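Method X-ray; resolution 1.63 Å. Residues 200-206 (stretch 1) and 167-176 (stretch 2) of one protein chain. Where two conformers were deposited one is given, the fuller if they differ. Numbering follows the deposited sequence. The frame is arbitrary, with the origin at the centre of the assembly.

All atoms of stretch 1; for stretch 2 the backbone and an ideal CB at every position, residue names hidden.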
ATOM      1  N   PHE A 200       5.858 -15.547 -22.628  1.00 19.71           N
ATOM      2  CA  PHE A 200       5.844 -15.903 -21.207  1.00 17.97           C
ATOM      3  C   PHE A 200       6.651 -17.154 -20.972  1.00 17.22           C
ATOM      4  O   PHE A 200       6.633 -18.066 -21.789  1.00 18.11           O
ATOM      5  CB  PHE A 200       4.393 -16.121 -20.786  1.00 18.60           C
ATOM      6  CG  PHE A 200       4.229 -16.588 -19.376  1.00 17.11           C
ATOM      7  CD1 PHE A 200       4.235 -15.674 -18.331  1.00 18.34           C
ATOM      8  CD2 PHE A 200       4.084 -17.926 -19.081  1.00 18.89           C
ATOM      9  CE1 PHE A 200       4.109 -16.090 -17.003  1.00 18.68           C
ATOM     10  CE2 PHE A 200       3.958 -18.345 -17.749  1.00 18.37           C
ATOM     11  CZ  PHE A 200       3.949 -17.414 -16.718  1.00 18.52           C
ATOM     12  N   VAL A 201       7.362 -17.198 -19.845  1.00 17.18           N
ATOM     13  CA  VAL A 201       8.097 -18.383 -19.447  1.00 17.45           C
ATOM     14  C   VAL A 201       7.972 -18.542 -17.952  1.00 17.21           C
ATOM     15  O   VAL A 201       7.974 -17.561 -17.212  1.00 17.37           O
ATOM     16  CB  VAL A 201       9.591 -18.327 -19.859  1.00 17.63           C
ATOM     17  CG1 VAL A 201      10.292 -17.154 -19.222  1.00 17.01           C
ATOM     18  CG2 VAL A 201      10.328 -19.638 -19.500  1.00 17.37           C
ATOM     19  N   SER A 202       7.874 -19.785 -17.519  0.50 18.33           N
ATOM     20  CA  SER A 202       7.817 -20.101 -16.108  0.50 17.68           C
ATOM     21  C   SER A 202       8.382 -21.478 -15.858  0.50 18.46           C
ATOM     22  O   SER A 202       8.299 -22.359 -16.717  0.50 19.45           O
ATOM     23  CB  SER A 202       6.380 -20.024 -15.603  0.50 18.38           C
ATOM     24  OG  SER A 202       6.311 -20.464 -14.265  0.50 19.42           O
ATOM     25  N   HIS A 203       8.973 -21.645 -14.678  1.00 17.10           N
ATOM     26  CA  HIS A 203       9.515 -22.924 -14.240  1.00 17.99           C
ATOM     27  C   HIS A 203       9.251 -23.157 -12.786  1.00 17.76           C
ATOM     28  O   HIS A 203       9.068 -22.221 -12.013  1.00 16.37           O
ATOM     29  CB  HIS A 203      11.007 -23.006 -14.489  1.00 17.56           C
ATOM     30  CG  HIS A 203      11.341 -23.098 -15.935  1.00 18.07           C
ATOM     31  ND1 HIS A 203      11.549 -21.987 -16.720  1.00 17.58           N
ATOM     32  CD2 HIS A 203      11.409 -24.163 -16.755  1.00 18.64           C
ATOM     33  CE1 HIS A 203      11.777 -22.375 -17.963  1.00 18.56           C
ATOM     34  NE2 HIS A 203      11.671 -23.689 -18.017  1.00 19.84           N
ATOM     35  N   LYS A 204       9.189 -24.426 -12.435  1.00 18.27           N
ATOM     36  CA  LYS A 204       9.227 -24.818 -11.053  1.00 18.73           C
ATOM     37  C   LYS A 204      10.555 -25.548 -10.874  1.00 19.93           C
ATOM     38  O   LYS A 204      10.830 -26.570 -11.569  1.00 19.46           O
ATOM     39  CB  LYS A 204       8.052 -25.705 -10.691  1.00 20.81           C
ATOM     40  CG  LYS A 204       8.049 -26.105  -9.225  1.00 24.07           C
ATOM     41  CD  LYS A 204       6.855 -26.997  -8.896  1.00 28.67           C
ATOM     42  CE  LYS A 204       5.586 -26.204  -8.713  1.00 34.62           C
ATOM     43  NZ  LYS A 204       5.649 -25.432  -7.422  1.00 34.98           N
ATOM     44  N   LEU A 205      11.368 -25.055  -9.935  1.00 19.47           N
ATOM     45  CA  LEU A 205      12.664 -25.615  -9.610  1.00 20.68           C
ATOM     46  C   LEU A 205      12.562 -26.298  -8.249  1.00 21.66           C
ATOM     47  O   LEU A 205      12.401 -25.643  -7.210  1.00 22.09           O
ATOM     48  CB  LEU A 205      13.760 -24.540  -9.617  1.00 20.23           C
ATOM     49  CG  LEU A 205      13.849 -23.702 -10.900  1.00 21.88           C
ATOM     50  CD1 LEU A 205      14.925 -22.636 -10.715  1.00 25.59           C
ATOM     51  CD2 LEU A 205      14.101 -24.539 -12.161  1.00 26.07           C
ATOM     52  N   LYS A 206      12.651 -27.623  -8.264  1.00 23.52           N
ATOM     53  CA  LYS A 206      12.469 -28.416  -7.059  1.00 24.51           C
ATOM     54  C   LYS A 206      13.760 -28.778  -6.329  1.00 27.40           C
ATOM     55  O   LYS A 206      14.648 -29.404  -6.908  1.00 27.91           O
ATOM     56  CB  LYS A 206      11.727 -29.703  -7.423  1.00 26.20           C
ATOM     57  CG  LYS A 206      11.343 -30.565  -6.225  1.00 30.55           C
ATOM     58  CD  LYS A 206      10.609 -31.816  -6.646  1.00 37.73           C
ATOM     59  CE  LYS A 206      10.090 -32.580  -5.428  1.00 40.81           C
ATOM     60  NZ  LYS A 206       9.192 -31.716  -4.585  1.00 45.18           N
ATOM     61  N   UNK A 167      17.816 -11.915 -20.216  1.00 25.69           N
ATOM     62  CA  UNK A 167      16.996 -11.374 -19.141  1.00 25.25           C
ATOM     63  C   UNK A 167      16.450 -12.406 -18.163  1.00 21.69           C
ATOM     64  O   UNK A 167      16.555 -12.216 -16.957  1.00 22.55           O
ATOM     65  CB  UNK A 167      15.823 -10.603 -19.749  1.00 25.25           C
ATOM     66  N   UNK A 168      15.884 -13.506 -18.655  1.00 19.67           N
ATOM     67  CA  UNK A 168      15.381 -14.536 -17.746  1.00 16.64           C
ATOM     68  C   UNK A 168      16.514 -15.110 -16.896  1.00 17.65           C
ATOM     69  O   UNK A 168      16.273 -15.630 -15.807  1.00 18.12           O
ATOM     70  CB  UNK A 168      14.693 -15.653 -18.533  1.00 16.64           C
ATOM     71  N   UNK A 169      17.742 -14.973 -17.384  1.00 18.22           N
ATOM     72  CA  UNK A 169      18.915 -15.461 -16.666  1.00 18.01           C
ATOM     73  C   UNK A 169      18.998 -14.823 -15.282  1.00 17.55           C
ATOM     74  O   UNK A 169      19.479 -15.457 -14.335  1.00 17.53           O
ATOM     75  CB  UNK A 169      20.190 -15.173 -17.462  1.00 18.01           C
ATOM     76  N   UNK A 170      18.552 -13.575 -15.155  1.00 17.99           N
ATOM     77  CA  UNK A 170      18.549 -12.923 -13.844  1.00 18.36           C
ATOM     78  C   UNK A 170      17.623 -13.610 -12.854  1.00 17.66           C
ATOM     79  O   UNK A 170      17.963 -13.737 -11.676  1.00 17.97           O
ATOM     80  CB  UNK A 170      18.141 -11.455 -13.990  1.00 18.36           C
ATOM     81  N   UNK A 171      16.469 -14.048 -13.338  1.00 16.26           N
ATOM     82  CA  UNK A 171      15.493 -14.757 -12.516  1.00 16.14           C
ATOM     83  C   UNK A 171      16.059 -16.115 -12.063  1.00 15.40           C
ATOM     84  O   UNK A 171      16.033 -16.467 -10.862  1.00 15.94           O
ATOM     85  CB  UNK A 171      14.187 -14.952 -13.289  1.00 16.14           C
ATOM     86  N   UNK A 172      16.586 -16.872 -13.021  1.00 15.27           N
ATOM     87  CA  UNK A 172      17.176 -18.199 -12.756  1.00 15.89           C
ATOM     88  C   UNK A 172      18.387 -18.065 -11.845  1.00 15.39           C
ATOM     89  O   UNK A 172      18.513 -18.806 -10.882  1.00 14.98           O
ATOM     90  CB  UNK A 172      17.576 -18.889 -14.062  1.00 15.89           C
ATOM     91  N   UNK A 173      19.280 -17.121 -12.122  1.00 15.89           N
ATOM     92  CA  UNK A 173      20.444 -16.991 -11.250  1.00 15.48           C
ATOM     93  C   UNK A 173      20.052 -16.646  -9.810  1.00 15.35           C
ATOM     94  O   UNK A 173      20.615 -17.181  -8.857  1.00 15.72           O
ATOM     95  CB  UNK A 173      21.389 -15.921 -11.800  1.00 15.48           C
ATOM     96  N   UNK A 174      19.103 -15.734  -9.652  1.00 15.57           N
ATOM     97  CA  UNK A 174      18.660 -15.355  -8.304  1.00 15.21           C
ATOM     98  C   UNK A 174      18.050 -16.573  -7.592  1.00 15.45           C
ATOM     99  O   UNK A 174      18.302 -16.812  -6.405  1.00 15.87           O
ATOM    100  CB  UNK A 174      17.646 -14.211  -8.371  1.00 15.21           C
ATOM    101  N   UNK A 175      17.271 -17.359  -8.336  1.00 16.07           N
ATOM    102  CA  UNK A 175      16.679 -18.583  -7.820  1.00 16.33           C
ATOM    103  C   UNK A 175      17.745 -19.551  -7.291  1.00 17.60           C
ATOM    104  O   UNK A 175      17.612 -20.073  -6.189  1.00 18.70           O
ATOM    105  CB  UNK A 175      15.849 -19.261  -8.912  1.00 16.33           C
ATOM    106  N   UNK A 176      18.784 -19.791  -8.086  1.00 18.83           N
ATOM    107  CA  UNK A 176      19.796 -20.755  -7.732  1.00 19.15           C
ATOM    108  C   UNK A 176      20.612 -20.248  -6.533  1.00 19.34           C
ATOM    109  O   UNK A 176      21.010 -21.036  -5.671  1.00 20.70           O
ATOM    110  CB  UNK A 176      20.704 -21.037  -8.931  1.00 19.15           C
TER

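Stretch 1 is a strand whose alternate side chains, Val201, His203 and Leu205, point toward the backbone of stretch 2. That backbone is helical and runs nearly parallel to the strand, their N-to-C directions 15° apart and their axes 10.8 Å apart at closest approach. A gap of that width has to be filled by side chains, and few helical positions can reach across it.

Position 167 has nothing of the strand within 5.5 Å of its ideal CB, so the contact sets no demand there and many residues would serve. It is Asp167, both of whose carboxylate oxygens are hydrogen-bonded elsewhere in the structure.

Position 168 is the decisive one. Its CA-to-CB bond points toward the strand, and the ideal CB lies 4.7 Å from Val201 CG1. Beyond it, the methyls of Val201 offer an apolar surface and His203 holds out ND1, a ring nitrogen that can give or accept a hydrogen bond according to its protonation. A leucine or methionine could cover the valine but would leave ND1 unanswered; a long side chain with a polar tip would suit both, and a flat one could also lay a face against a methyl. The residue is Tyr168, with chi1 in the t well. Val201 CG1 sits over one face of its ring, 3.6 Å from the centroid and 11° off the normal, a CH-pi contact. At the far end, Tyr168 OH makes a 2.7 Å hydrogen bond with His203 ND1. The hydroxyl meets the imidazole at its edge, near the ring plane where the nitrogen lone pair or N-H lies, and the two rings stay rim to rim with centroids 5.7 Å apart. One side chain thus serves two strand residues, and it has the most area covered by the strand of any residue in this stretch.

Positions 169, 170 and 171 find no strand atom near their ideal CB atoms, and the contact leaves their identity free. They are Ile169, His170 and Val171.

Position 172 points sideways, and its CB alone reaches nothing. A longer apolar chain that bends back would suit the space near Leu205. Ile172 does this with chi1 and chi2 both m, bringing its CD1 to 4.3 Å from Leu205 CD1, a loose contact.

Positions 173 and 174 again lie beyond the strand's reach, so the contact accepts many side chains, polar or apolar. Asp173's carboxylate oxygens are hydrogen-bonded elsewhere in the structure; Thr174 turns its OG1 back to the helix, donating to His170 O at 2.8 Å.

Position 175 points toward the strand. The ideal CB is already 3.9 Å from Leu205 CD1, so a small apolar residue suffices. Ala175 meets that methyl with its CB.

Position 176 points sideways, with no strand atom near its ideal CB, so several residues would fit. Leu176 CD2 comes to 4.5 Å from Leu205 CD1.

The rule is economical: a long, polar-tipped aromatic opposite Val201 and reaching on to His203, then a small apolar residue and a branched apolar one whose end reaches Leu205.

Stretch 2 167-176: DYIHVIDTAL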
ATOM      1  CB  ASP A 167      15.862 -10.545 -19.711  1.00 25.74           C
ATOM      2  CG  ASP A 167      15.300  -9.545 -18.699  1.00 30.53           C
ATOM      3  OD1 ASP A 167      15.833  -9.442 -17.566  1.00 38.67           O
ATOM      4  OD2 ASP A 167      14.315  -8.858 -19.036  1.00 38.67           O
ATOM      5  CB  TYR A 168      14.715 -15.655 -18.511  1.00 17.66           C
ATOM      6  CG  TYR A 168      13.906 -16.648 -17.703  1.00 15.16           C
ATOM      7  CD1 TYR A 168      12.906 -16.233 -16.815  1.00 17.13           C
ATOM      8  CD2 TYR A 168      14.064 -17.996 -17.903  1.00 15.64           C
ATOM      9  CE1 TYR A 168      12.123 -17.168 -16.106  1.00 15.57           C
ATOM     10  CE2 TYR A 168      13.291 -18.949 -17.186  1.00 15.22           C
ATOM     11  CZ  TYR A 168      12.312 -18.524 -16.313  1.00 16.28           C
ATOM     12  OH  TYR A 168      11.544 -19.471 -15.650  1.00 16.74           O
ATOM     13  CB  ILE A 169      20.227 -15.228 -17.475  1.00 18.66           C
ATOM     14  CG1 ILE A 169      21.388 -16.053 -16.902  1.00 18.37           C
ATOM     15  CG2 ILE A 169      20.586 -13.732 -17.521  1.00 22.06           C
ATOM     16  CD1 ILE A 169      22.616 -16.031 -17.806  1.00 20.09           C
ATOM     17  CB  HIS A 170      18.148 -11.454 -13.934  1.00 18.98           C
ATOM     18  CG  HIS A 170      19.216 -10.569 -14.476  1.00 21.51           C
ATOM     19  ND1 HIS A 170      20.443 -10.412 -13.865  1.00 26.09           N
ATOM     20  CD2 HIS A 170      19.223  -9.750 -15.555  1.00 26.64           C
ATOM     21  CE1 HIS A 170      21.168  -9.552 -14.558  1.00 30.79           C
ATOM     22  NE2 HIS A 170      20.446  -9.128 -15.585  1.00 28.31           N
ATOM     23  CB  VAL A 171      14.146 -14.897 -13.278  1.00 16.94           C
ATOM     24  CG1 VAL A 171      13.144 -15.712 -12.460  1.00 17.85           C
ATOM     25  CG2 VAL A 171      13.559 -13.517 -13.594  1.00 17.72           C
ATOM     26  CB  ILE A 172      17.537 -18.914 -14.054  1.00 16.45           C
ATOM     27  CG1 ILE A 172      16.273 -19.184 -14.874  1.00 16.91           C
ATOM     28  CG2 ILE A 172      18.303 -20.249 -13.798  1.00 17.41           C
ATOM     29  CD1 ILE A 172      15.149 -19.928 -14.111  1.00 16.54           C
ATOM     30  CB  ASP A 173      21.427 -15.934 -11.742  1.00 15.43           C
ATOM     31  CG  ASP A 173      22.715 -15.953 -10.936  1.00 18.26           C
ATOM     32  OD1 ASP A 173      23.527 -16.888 -11.150  1.00 19.36           O
ATOM     33  OD2 ASP A 173      22.889 -15.067 -10.070  1.00 18.46           O
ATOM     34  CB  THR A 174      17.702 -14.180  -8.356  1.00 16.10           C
ATOM     35  OG1 THR A 174      18.329 -13.084  -9.028  1.00 15.51           O
ATOM     36  CG2 THR A 174      17.270 -13.772  -6.947  1.00 16.09           C
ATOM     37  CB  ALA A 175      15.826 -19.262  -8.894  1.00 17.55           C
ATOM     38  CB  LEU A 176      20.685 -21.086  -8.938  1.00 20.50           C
ATOM     39  CG  LEU A 176      19.990 -21.771 -10.138  1.00 22.73           C
ATOM     40  CD1 LEU A 176      21.001 -22.023 -11.221  1.00 23.02           C
ATOM     41  CD2 LEU A 176      19.310 -23.059  -9.730  1.00 22.62           C
TER
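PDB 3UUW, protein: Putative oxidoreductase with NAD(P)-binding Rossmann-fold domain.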